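Local structure of erythrocyte membrane protein 1 (Plasmodium falciparum, 2XU0) at residues C139-N142 against L143-D147; K213-K216 against V217-G220; L221-V224 against F225-Y229. The protein probably binds receptors on the host cell surface, this chain being the N-terminal segment and first Duffy-binding-like domain of a much longer rosetting adhesin of infected erythrocytes. The protein carries 10 engineered substitutions. All blocks are in the same frame, centred on the assembly; numbering follows the deposited sequence.

Contact 1: C139-N142 against L143-D147; sequences CDQN and LEFLD
Three backbone hydrogen bonds of the i to i+3 kind wind D140 to F145 into a short 3-10 turn: L143 N to D140 O (2.9 Å), E144 N to Q141 O, and F145 N to N142 O, the longest at 3.3 Å.

Two acids share one arginine. D140 and E144 are 4.5 Å apart (OD1 to OE2), and R100 forms salt bridges with both, probably offsetting their repulsion; a water donates to D140 OD2 and, weakly, to E144 OE2. N142 is the polar residue turned to helix 154-175: its OD1 bonds T164 OG1 and its ND2 the carbonyl oxygen of N160, so both ends of a buried amide are satisfied.

Among the flat groups, the amide of Q141 stands at the edge of the F145 ring, the two planes 86° apart, with Q141 OE1 3.2 Å from F145 CE2. The apolar L143 packs beside N142, L143 CD2 being 3.6 Å from N142 ND2.

A disulfide from C139 to C97 ties the start of the turn to another loop. L143 and L146, both apolar, suit the buried side, where the turn lies between helix 154-175 and helix 216-231.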
# COMPACT_ATOMS: atom_id res chain seq x y z
N CYS A 139 -13.74 -1.67 -1.91
CA CYS A 139 -15.15 -1.56 -2.30
C CYS A 139 -15.41 -2.04 -3.73
O CYS A 139 -15.66 -1.21 -4.61
CB CYS A 139 -15.68 -0.15 -2.07
SG CYS A 139 -15.57 0.41 -0.35
N ASP A 140 -15.41 -3.37 -3.94
CA ASP A 140 -15.56 -4.03 -5.24
C ASP A 140 -16.88 -4.84 -5.40
O ASP A 140 -17.09 -5.49 -6.42
CB ASP A 140 -14.35 -5.01 -5.44
CG ASP A 140 -14.34 -6.23 -4.52
OD1 ASP A 140 -15.08 -6.24 -3.50
OD2 ASP A 140 -13.54 -7.15 -4.78
N GLN A 141 -17.74 -4.79 -4.38
CA GLN A 141 -18.99 -5.55 -4.32
C GLN A 141 -19.92 -5.51 -5.53
O GLN A 141 -20.44 -6.56 -5.93
CB GLN A 141 -19.70 -5.32 -2.99
CG GLN A 141 -20.43 -6.55 -2.48
CD GLN A 141 -21.92 -6.46 -2.62
OE1 GLN A 141 -22.59 -7.45 -2.91
NE2 GLN A 141 -22.48 -5.28 -2.37
N ASN A 142 -20.04 -4.35 -6.20
CA ASN A 142 -20.86 -4.17 -7.40
C ASN A 142 -20.35 -4.95 -8.58
O ASN A 142 -21.14 -5.34 -9.46
CB ASN A 142 -20.97 -2.68 -7.75
CG ASN A 142 -19.66 -2.02 -8.09
OD1 ASN A 142 -18.70 -2.00 -7.29
ND2 ASN A 142 -19.58 -1.49 -9.29
N LEU A 143 -19.01 -5.21 -8.61
CA LEU A 143 -18.38 -5.98 -9.68
C LEU A 143 -18.68 -7.48 -9.55
O LEU A 143 -18.36 -8.23 -10.47
CB LEU A 143 -16.86 -5.71 -9.80
CG LEU A 143 -16.38 -4.24 -9.97
CD1 LEU A 143 -14.89 -4.19 -10.27
CD2 LEU A 143 -17.15 -3.52 -11.09
N GLU A 144 -19.35 -7.92 -8.45
CA GLU A 144 -19.78 -9.33 -8.26
C GLU A 144 -21.12 -9.60 -8.99
O GLU A 144 -21.65 -10.70 -8.91
CB GLU A 144 -19.94 -9.67 -6.77
CG GLU A 144 -18.68 -9.53 -5.93
CD GLU A 144 -18.84 -10.01 -4.50
OE1 GLU A 144 -19.59 -10.99 -4.28
OE2 GLU A 144 -18.21 -9.41 -3.60
N PHE A 145 -21.64 -8.58 -9.72
CA PHE A 145 -22.92 -8.58 -10.43
C PHE A 145 -22.76 -8.09 -11.86
O PHE A 145 -23.52 -7.24 -12.33
CB PHE A 145 -23.93 -7.71 -9.63
CG PHE A 145 -24.11 -8.20 -8.21
CD1 PHE A 145 -24.99 -9.24 -7.93
CD2 PHE A 145 -23.38 -7.65 -7.17
CE1 PHE A 145 -25.13 -9.72 -6.62
CE2 PHE A 145 -23.50 -8.14 -5.88
CZ PHE A 145 -24.40 -9.15 -5.60
N LEU A 146 -21.76 -8.65 -12.55
CA LEU A 146 -21.43 -8.32 -13.93
C LEU A 146 -21.95 -9.40 -14.88
O LEU A 146 -22.11 -9.12 -16.07
CB LEU A 146 -19.91 -8.17 -14.05
CG LEU A 146 -19.26 -6.75 -14.07
CD1 LEU A 146 -20.07 -5.70 -13.31
CD2 LEU A 146 -17.84 -6.81 -13.54
N ASP A 147 -22.20 -10.62 -14.37
CA ASP A 147 -22.72 -11.71 -15.18
C ASP A 147 -24.24 -11.58 -15.20
O ASP A 147 -24.94 -12.13 -14.33
CB ASP A 147 -22.25 -13.08 -14.63
CG ASP A 147 -22.45 -14.27 -15.56
OD1 ASP A 147 -22.99 -14.08 -16.68
OD2 ASP A 147 -22.05 -15.39 -15.18
O HOH W 1 -14.85 -9.68 -3.95

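Contact 2: K213-K216 against V217-G220; sequences KDDK and VQKG
K219 sends its side chain back over the carbonyls before the helix: CG lies anti to its carbonyl carbon (chi1 -66°), and the chain stays extended until it bends at chi4. K219 CG thus comes 3.3 Å from D215 O, and K219 CE reaches 3.2 Å from D214 O. A lysine suits this place because its long aliphatic part can follow the backbone while the amine stays at the exposed surface. Its NZ is 5.0 Å from D215 OD2, too far for a salt bridge, so any attraction is probably weak.

D215 occupies the N-cap position, yet its carboxylate makes no direct capping bond. Instead a water donates to D215 OD1 (2.7 Å) and accepts from Q218 N (3.2 Å), linking the acid to the first turn. The carboxylate also lies against the methylenes of Q218, D215 OD1 being 3.6 Å from Q218 CG, and forms a salt bridge with R119. Q218, bent at chi2, carries its amide away to I202 and R253.

The first helical bonds run from K219 N to D215 O and from G220 N to K216 O (2.9 Å). G220, without a side chain, fits a buried position beside the loop of L146.

This is the N-terminal start of helix 216-231, reached by the loop after helix 186-204; V217 packs on D140, L143 and E144, while Q218 joins the helix to R253 of helix 249-268.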
# COMPACT_ATOMS: atom_id res chain seq x y z
N LYS A 213 -13.50 -18.56 -2.33
CA LYS A 213 -13.51 -19.60 -3.37
C LYS A 213 -14.36 -19.29 -4.61
O LYS A 213 -14.15 -19.92 -5.65
CB LYS A 213 -13.93 -20.97 -2.76
CG LYS A 213 -15.38 -21.00 -2.23
CD LYS A 213 -15.86 -22.42 -1.90
CE LYS A 213 -17.36 -22.49 -1.77
NZ LYS A 213 -18.03 -22.33 -3.09
N ASP A 214 -15.34 -18.39 -4.51
CA ASP A 214 -16.23 -18.10 -5.64
C ASP A 214 -15.66 -17.24 -6.78
O ASP A 214 -16.11 -17.38 -7.92
CB ASP A 214 -17.59 -17.61 -5.13
CG ASP A 214 -18.31 -18.63 -4.25
OD1 ASP A 214 -18.24 -19.84 -4.55
OD2 ASP A 214 -18.90 -18.21 -3.22
N ASP A 215 -14.68 -16.34 -6.47
CA ASP A 215 -14.02 -15.46 -7.46
C ASP A 215 -15.02 -14.74 -8.37
O ASP A 215 -14.78 -14.60 -9.58
CB ASP A 215 -13.01 -16.27 -8.30
CG ASP A 215 -11.72 -15.57 -8.68
OD1 ASP A 215 -11.46 -14.48 -8.13
OD2 ASP A 215 -10.93 -16.16 -9.44
N LYS A 216 -16.16 -14.28 -7.78
CA LYS A 216 -17.25 -13.63 -8.52
C LYS A 216 -16.86 -12.43 -9.35
O LYS A 216 -17.31 -12.32 -10.49
CB LYS A 216 -18.45 -13.33 -7.60
CG LYS A 216 -19.29 -14.60 -7.40
CD LYS A 216 -20.43 -14.45 -6.41
CE LYS A 216 -21.16 -15.77 -6.21
NZ LYS A 216 -22.33 -15.61 -5.30
N VAL A 217 -16.01 -11.53 -8.79
CA VAL A 217 -15.57 -10.33 -9.53
C VAL A 217 -14.89 -10.75 -10.80
O VAL A 217 -15.27 -10.29 -11.86
CB VAL A 217 -14.66 -9.37 -8.68
CG1 VAL A 217 -14.08 -8.26 -9.56
CG2 VAL A 217 -15.43 -8.76 -7.51
N GLN A 218 -13.92 -11.70 -10.72
CA GLN A 218 -13.17 -12.18 -11.88
C GLN A 218 -14.01 -12.92 -12.90
O GLN A 218 -13.84 -12.71 -14.11
CB GLN A 218 -11.95 -13.01 -11.47
CG GLN A 218 -10.85 -12.16 -10.85
CD GLN A 218 -10.44 -10.98 -11.73
OE1 GLN A 218 -10.21 -11.10 -12.94
NE2 GLN A 218 -10.28 -9.83 -11.13
N LYS A 219 -14.92 -13.77 -12.41
CA LYS A 219 -15.81 -14.54 -13.28
C LYS A 219 -16.75 -13.62 -14.05
O LYS A 219 -16.93 -13.83 -15.25
CB LYS A 219 -16.53 -15.64 -12.49
CG LYS A 219 -15.52 -16.66 -12.01
CD LYS A 219 -16.09 -17.87 -11.31
CE LYS A 219 -14.97 -18.64 -10.65
NZ LYS A 219 -14.11 -19.36 -11.63
N GLY A 220 -17.25 -12.57 -13.38
CA GLY A 220 -18.09 -11.56 -14.00
C GLY A 220 -17.34 -10.80 -15.07
O GLY A 220 -17.84 -10.64 -16.19
O HOH W 2 -12.82 -12.17 -7.74

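Contact 3: L221-V224 against F225-Y229; sequences LQVV and FKKIY
The F225 ring has L221 O at its edge, near the ring plane, F225 CD2 being 3.3 Å from L221 O. The L221 side chain runs in the same direction next to the ring, and L221 CD2 meets F225 CE2 at 4.1 Å. Outside the pair, W256 makes an edge-to-face stack with F225. The setting is an amphipathic alpha-helix of the Duffy-binding-like domain, with side chains four residues apart meeting along it.

L221, V224, F225 and I228 form the apolar side, and L157 of helix 154-175 touches all four. Branched aliphatic and aromatic residues suit this buried side because they fill it without polar groups needing partners; helix 249-268 also packs there through R253.

K227 is laid along V223 nearer solvent. The lysine, CG anti to its carbonyl carbon (chi1 -68°) and extended beyond, brings CE 4.1 Å from V223 CG1 and carries NZ to N152 and T151, so its charge is held by polar partners while its methylenes pack.

The backbone has regular i to i+4 bonds, F225 N to L221 O (2.9 Å), K227 N to V223 O and I228 N to V224 O; K226 N is shared weakly between Q222 O and V223 O. V224 crosses I228 obliquely, V224 CG1 touching I228 CD1 at 3.9 Å.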
# COMPACT_ATOMS: atom_id res chain seq x y z
N LEU A 221 -16.10 -10.40 -14.75
CA LEU A 221 -15.22 -9.68 -15.68
C LEU A 221 -14.87 -10.48 -16.91
O LEU A 221 -14.91 -9.93 -18.00
CB LEU A 221 -13.94 -9.17 -14.97
CG LEU A 221 -14.12 -7.94 -14.10
CD1 LEU A 221 -12.95 -7.77 -13.16
CD2 LEU A 221 -14.31 -6.70 -14.95
N GLN A 222 -14.59 -11.79 -16.77
CA GLN A 222 -14.32 -12.61 -17.95
C GLN A 222 -15.54 -12.82 -18.87
O GLN A 222 -15.35 -12.90 -20.09
CB GLN A 222 -13.51 -13.89 -17.65
CG GLN A 222 -14.01 -14.75 -16.52
CD GLN A 222 -12.93 -15.66 -15.99
OE1 GLN A 222 -12.00 -15.24 -15.28
NE2 GLN A 222 -13.06 -16.94 -16.29
N VAL A 223 -16.77 -12.75 -18.31
CA VAL A 223 -18.04 -12.84 -19.06
C VAL A 223 -18.23 -11.52 -19.83
O VAL A 223 -18.43 -11.54 -21.05
CB VAL A 223 -19.24 -13.17 -18.13
CG1 VAL A 223 -20.59 -12.93 -18.83
CG2 VAL A 223 -19.16 -14.61 -17.60
N VAL A 224 -18.11 -10.36 -19.13
CA VAL A 224 -18.24 -9.02 -19.74
C VAL A 224 -17.22 -8.84 -20.87
O VAL A 224 -17.58 -8.38 -21.95
CB VAL A 224 -18.18 -7.87 -18.72
CG1 VAL A 224 -18.40 -6.52 -19.39
CG2 VAL A 224 -19.20 -8.07 -17.62
N PHE A 225 -15.96 -9.24 -20.62
CA PHE A 225 -14.89 -9.12 -21.62
C PHE A 225 -15.02 -10.04 -22.84
O PHE A 225 -14.49 -9.71 -23.90
CB PHE A 225 -13.51 -9.12 -20.96
CG PHE A 225 -13.05 -7.76 -20.45
CD1 PHE A 225 -12.58 -6.80 -21.34
CD2 PHE A 225 -13.00 -7.49 -19.09
CE1 PHE A 225 -12.12 -5.56 -20.89
CE2 PHE A 225 -12.49 -6.27 -18.63
CZ PHE A 225 -12.06 -5.31 -19.53
N LYS A 226 -15.75 -11.17 -22.70
CA LYS A 226 -16.05 -12.11 -23.80
C LYS A 226 -17.09 -11.43 -24.75
O LYS A 226 -16.90 -11.41 -25.96
CB LYS A 226 -16.58 -13.43 -23.23
CG LYS A 226 -16.72 -14.54 -24.28
CD LYS A 226 -17.10 -15.87 -23.63
CE LYS A 226 -17.31 -16.97 -24.65
NZ LYS A 226 -17.85 -18.20 -24.00
N LYS A 227 -18.13 -10.81 -24.15
CA LYS A 227 -19.15 -10.02 -24.84
C LYS A 227 -18.51 -8.87 -25.59
O LYS A 227 -18.77 -8.72 -26.78
CB LYS A 227 -20.19 -9.49 -23.83
CG LYS A 227 -21.04 -10.60 -23.23
CD LYS A 227 -21.86 -10.09 -22.08
CE LYS A 227 -22.90 -11.08 -21.64
NZ LYS A 227 -23.77 -10.50 -20.60
N ILE A 228 -17.63 -8.08 -24.92
CA ILE A 228 -16.91 -6.95 -25.54
C ILE A 228 -16.14 -7.43 -26.76
O ILE A 228 -16.29 -6.83 -27.82
CB ILE A 228 -16.02 -6.14 -24.53
CG1 ILE A 228 -16.88 -5.47 -23.45
CG2 ILE A 228 -15.17 -5.07 -25.25
CD1 ILE A 228 -16.13 -5.01 -22.16
N TYR A 229 -15.38 -8.55 -26.64
CA TYR A 229 -14.61 -9.12 -27.73
C TYR A 229 -15.47 -9.49 -28.93
O TYR A 229 -15.07 -9.22 -30.06
CB TYR A 229 -13.80 -10.35 -27.28
CG TYR A 229 -12.92 -10.92 -28.37
CD1 TYR A 229 -11.80 -10.23 -28.83
CD2 TYR A 229 -13.20 -12.16 -28.95
CE1 TYR A 229 -10.97 -10.77 -29.81
CE2 TYR A 229 -12.38 -12.70 -29.94
CZ TYR A 229 -11.26 -12.00 -30.36
OH TYR A 229 -10.43 -12.54 -31.31

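Overall arrangement
Along the chain contact 1 comes first, in the loop between helices 133-136 and 154-175; contacts 2 and 3 follow, adjoining in sequence and both using helix 216-231. The centres of contacts 1 and 2 lie about 9 Å apart. Those of contacts 1 and 3 are about 14 Å apart, and those of contacts 2 and 3 about 13 Å. Beyond the first turn of the helix, L146 of contact 1 meets G220, L221 and V224, while D147 reaches V223. The loop before helix 154-175 therefore packs along helix 216-231 from contact 2 into contact 3. All three contacts fall within the Duffy binding domain range.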